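Local coordinates for DUF3829 family protein (Bacteroides vulgatus, PDB 4YJW) that is of unknown function but folds as an all-alpha bundle of long helices and is probably made as a lipoprotein with a signal peptide, at residues Q83-N88 / D146-I151. Residues are numbered along the deposited sequence; the frame is centred on the assembly and turned at random.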
ATOM      1  N   GLN A  83      -9.313 -12.784   7.825  1.00 26.30           N
ATOM      2  CA  GLN A  83      -8.164 -13.337   7.094  1.00 27.04           C
ATOM      3  C   GLN A  83      -7.878 -12.552   5.806  1.00 29.61           C
ATOM      4  O   GLN A  83      -6.717 -12.229   5.524  1.00 28.73           O
ATOM      5  CB  GLN A  83      -8.362 -14.823   6.773  1.00 30.56           C
ATOM      6  CG  GLN A  83      -8.191 -15.748   7.989  1.00 56.01           C
ATOM      7  CD  GLN A  83      -6.922 -15.503   8.786  1.00 79.55           C
ATOM      8  OE1 GLN A  83      -5.800 -15.511   8.262  1.00 73.28           O
ATOM      9  NE2 GLN A  83      -7.083 -15.267  10.077  1.00 73.93           N
ATOM     10  N   ASN A  84      -8.924 -12.231   5.037  1.00 25.66           N
ATOM     11  CA  ASN A  84      -8.754 -11.465   3.799  1.00 23.90           C
ATOM     12  C   ASN A  84      -8.232 -10.045   4.080  1.00 25.77           C
ATOM     13  O   ASN A  84      -7.370  -9.578   3.337  1.00 25.65           O
ATOM     14  CB  ASN A  84     -10.045 -11.433   3.003  1.00 27.18           C
ATOM     15  CG  ASN A  84     -10.368 -12.792   2.405  1.00 52.27           C
ATOM     16  OD1 ASN A  84      -9.489 -13.638   2.188  1.00 48.48           O
ATOM     17  ND2 ASN A  84     -11.635 -13.050   2.149  1.00 45.93           N
ATOM     18  N   LEU A  85      -8.713  -9.378   5.148  1.00 21.00           N
ATOM     19  CA  LEU A  85      -8.207  -8.036   5.492  1.00 19.93           C
ATOM     20  C   LEU A  85      -6.745  -8.110   5.948  1.00 23.07           C
ATOM     21  O   LEU A  85      -5.915  -7.317   5.498  1.00 19.86           O
ATOM     22  CB  LEU A  85      -9.068  -7.375   6.588  1.00 19.88           C
ATOM     23  CG  LEU A  85     -10.465  -6.893   6.158  1.00 23.65           C
ATOM     24  CD1 LEU A  85     -11.363  -6.699   7.384  1.00 23.17           C
ATOM     25  CD2 LEU A  85     -10.379  -5.595   5.333  1.00 22.47           C
ATOM     26  N   LYS A  86      -6.418  -9.087   6.802  1.00 22.08           N
ATOM     27  CA  LYS A  86      -5.052  -9.259   7.315  1.00 22.69           C
ATOM     28  C   LYS A  86      -4.069  -9.549   6.168  1.00 27.48           C
ATOM     29  O   LYS A  86      -2.995  -8.946   6.120  1.00 26.34           O
ATOM     30  CB  LYS A  86      -5.020 -10.403   8.347  1.00 27.98           C
ATOM     31  CG  LYS A  86      -3.832 -10.390   9.292  1.00 42.84           C
ATOM     32  CD  LYS A  86      -3.921 -11.571  10.272  1.00 54.50           C
ATOM     33  CE  LYS A  86      -2.872 -11.532  11.360  1.00 66.53           C
ATOM     34  NZ  LYS A  86      -1.494 -11.737  10.837  1.00 78.09           N
ATOM     35  N   GLU A  87      -4.455 -10.439   5.237  1.00 26.45           N
ATOM     36  CA  GLU A  87      -3.623 -10.814   4.088  1.00 26.91           C
ATOM     37  C   GLU A  87      -3.379  -9.619   3.160  1.00 28.18           C
ATOM     38  O   GLU A  87      -2.228  -9.344   2.810  1.00 27.53           O
ATOM     39  CB  GLU A  87      -4.282 -11.963   3.305  1.00 30.10           C
ATOM     40  CG  GLU A  87      -3.372 -12.624   2.280  1.00 43.16           C
ATOM     41  CD  GLU A  87      -4.067 -13.565   1.314  1.00 74.25           C
ATOM     42  OE1 GLU A  87      -5.116 -14.147   1.679  1.00 61.47           O
ATOM     43  OE2 GLU A  87      -3.548 -13.731   0.187  1.00 79.85           O
ATOM     44  N   ASN A  88      -4.443  -8.914   2.762  1.00 23.54           N
ATOM     45  CA  ASN A  88      -4.317  -7.777   1.838  1.00 22.78           C
ATOM     46  C   ASN A  88      -3.498  -6.626   2.429  1.00 25.91           C
ATOM     47  O   ASN A  88      -2.686  -6.033   1.708  1.00 24.98           O
ATOM     48  CB  ASN A  88      -5.687  -7.308   1.364  1.00 24.38           C
ATOM     49  CG  ASN A  88      -6.206  -8.202   0.266  1.00 34.96           C
ATOM     50  OD1 ASN A  88      -5.813  -8.072  -0.896  1.00 32.03           O
ATOM     51  ND2 ASN A  88      -7.086  -9.150   0.601  1.00 27.39           N
ATOM     52  N   ASP A 146     -13.467  -2.927  -0.888  1.00 21.92           N
ATOM     53  CA  ASP A 146     -14.557  -3.818  -1.335  1.00 22.54           C
ATOM     54  C   ASP A 146     -14.990  -4.806  -0.258  1.00 26.82           C
ATOM     55  O   ASP A 146     -16.183  -5.130  -0.188  1.00 26.29           O
ATOM     56  CB  ASP A 146     -14.186  -4.558  -2.621  1.00 24.60           C
ATOM     57  CG  ASP A 146     -14.055  -3.630  -3.813  1.00 33.34           C
ATOM     58  OD1 ASP A 146     -14.371  -2.420  -3.668  1.00 34.88           O
ATOM     59  OD2 ASP A 146     -13.578  -4.089  -4.865  1.00 34.91           O
ATOM     60  N   ILE A 147     -14.060  -5.268   0.597  1.00 23.12           N
ATOM     61  CA  ILE A 147     -14.432  -6.146   1.720  1.00 23.36           C
ATOM     62  C   ILE A 147     -15.244  -5.337   2.746  1.00 26.01           C
ATOM     63  O   ILE A 147     -16.237  -5.816   3.295  1.00 24.79           O
ATOM     64  CB  ILE A 147     -13.161  -6.769   2.405  1.00 26.36           C
ATOM     65  CG1 ILE A 147     -12.450  -7.782   1.493  1.00 27.93           C
ATOM     66  CG2 ILE A 147     -13.501  -7.412   3.771  1.00 27.34           C
ATOM     67  CD1 ILE A 147     -10.968  -7.999   1.854  1.00 28.60           C
ATOM     68  N   LEU A 148     -14.763  -4.140   3.058  1.00 21.02           N
ATOM     69  CA  LEU A 148     -15.331  -3.325   4.128  1.00 19.43           C
ATOM     70  C   LEU A 148     -16.682  -2.666   3.828  1.00 23.08           C
ATOM     71  O   LEU A 148     -17.529  -2.650   4.710  1.00 21.26           O
ATOM     72  CB  LEU A 148     -14.345  -2.219   4.513  1.00 17.70           C
ATOM     73  CG  LEU A 148     -13.029  -2.621   5.224  1.00 19.04           C
ATOM     74  CD1 LEU A 148     -12.160  -1.390   5.467  1.00 18.00           C
ATOM     75  CD2 LEU A 148     -13.298  -3.272   6.577  1.00 20.28           C
ATOM     76  N   THR A 149     -16.881  -2.069   2.647  1.00 22.12           N
ATOM     77  CA  THR A 149     -18.103  -1.267   2.458  1.00 23.45           C
ATOM     78  C   THR A 149     -19.421  -2.105   2.718  1.00 26.85           C
ATOM     79  O   THR A 149     -20.255  -1.544   3.423  1.00 25.99           O
ATOM     80  CB  THR A 149     -18.110  -0.490   1.142  1.00 33.96           C
ATOM     81  OG1 THR A 149     -17.827  -1.351   0.063  1.00 31.67           O
ATOM     82  CG2 THR A 149     -17.075   0.651   1.146  1.00 33.54           C
ATOM     83  N   PRO A 150     -19.600  -3.413   2.378  1.00 24.91           N
ATOM     84  CA  PRO A 150     -20.854  -4.097   2.766  1.00 25.27           C
ATOM     85  C   PRO A 150     -20.970  -4.329   4.285  1.00 28.83           C
ATOM     86  O   PRO A 150     -22.070  -4.249   4.831  1.00 27.44           O
ATOM     87  CB  PRO A 150     -20.786  -5.429   2.014  1.00 28.36           C
ATOM     88  CG  PRO A 150     -19.800  -5.191   0.879  1.00 32.36           C
ATOM     89  CD  PRO A 150     -18.777  -4.287   1.512  1.00 26.68           C
ATOM     90  N   ILE A 151     -19.826  -4.590   4.973  1.00 24.27           N
ATOM     91  CA  ILE A 151     -19.765  -4.787   6.436  1.00 23.68           C
ATOM     92  C   ILE A 151     -20.119  -3.461   7.142  1.00 26.44           C
ATOM     93  O   ILE A 151     -20.828  -3.463   8.155  1.00 27.41           O
ATOM     94  CB  ILE A 151     -18.352  -5.305   6.888  1.00 25.58           C
ATOM     95  CG1 ILE A 151     -17.942  -6.592   6.140  1.00 26.43           C
ATOM     96  CG2 ILE A 151     -18.307  -5.524   8.431  1.00 25.27           C
ATOM     97  CD1 ILE A 151     -16.439  -7.016   6.321  1.00 32.01           C
TER
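Ile147 sends its two branches to different places on segment 83-88. CG2 lies against Leu85, 3.9 Å from Leu85 CG and close to Leu85 CD2 as well, while CD1 meets the first side-chain carbon of Asn84, 3.7 Å from Asn84 CB. With chi1 at -69°, CG2 is anti to the backbone N and CG1 anti to the carbonyl carbon, which directs CG2 to Leu85 and carries CD1 to Asn84. The Leu85 and Ile147 side chains run past one another in opposite directions, and these two residues lose the most surface to the contact.

The same Leu85 CD2 that meets Ile147 also touches Leu148, whose CD2 sits 3.9 Å from Leu85 CD2 and 4.0 Å from Leu85 CD1; the two leucine side chains cross at a slant. Tyr21 of helix 10-32 and Phe77 of the preceding loop touch both leucines, evidence that this side faces the interior. An alanine in place of Leu85 would probably open a gap beside Ile147 CG2 and Leu148 CD2, taking from both the apolar partner they share on this segment.

At the margin, Asn88 ND2 approaches Ile147 CD1 at 4.2 Å, yet its amide bonds within its own helix: ND2 donates to Asn84 O at 2.8 Å with an N-H...O angle of 161°. The same oxygen accepts the backbone N of Asn88, the two donors arriving from opposite faces of the carbonyl plane, so Asn84 O is gripped twice, while the ND2 bond, with the oxygen close to the amide plane, restrains the Asn88 side chain.

Between the two segments the axes come within 10.9 Å at 145°, roughly antiparallel but inclined well away from 180°, with Leu85, Ile147 and Leu148 as the apolar centre and two asparagines at its edge. It joins helix 79-111 to helix 121-159 as neighbouring, oppositely running members of an all-alpha bundle, with helix 10-32 covering the buried side.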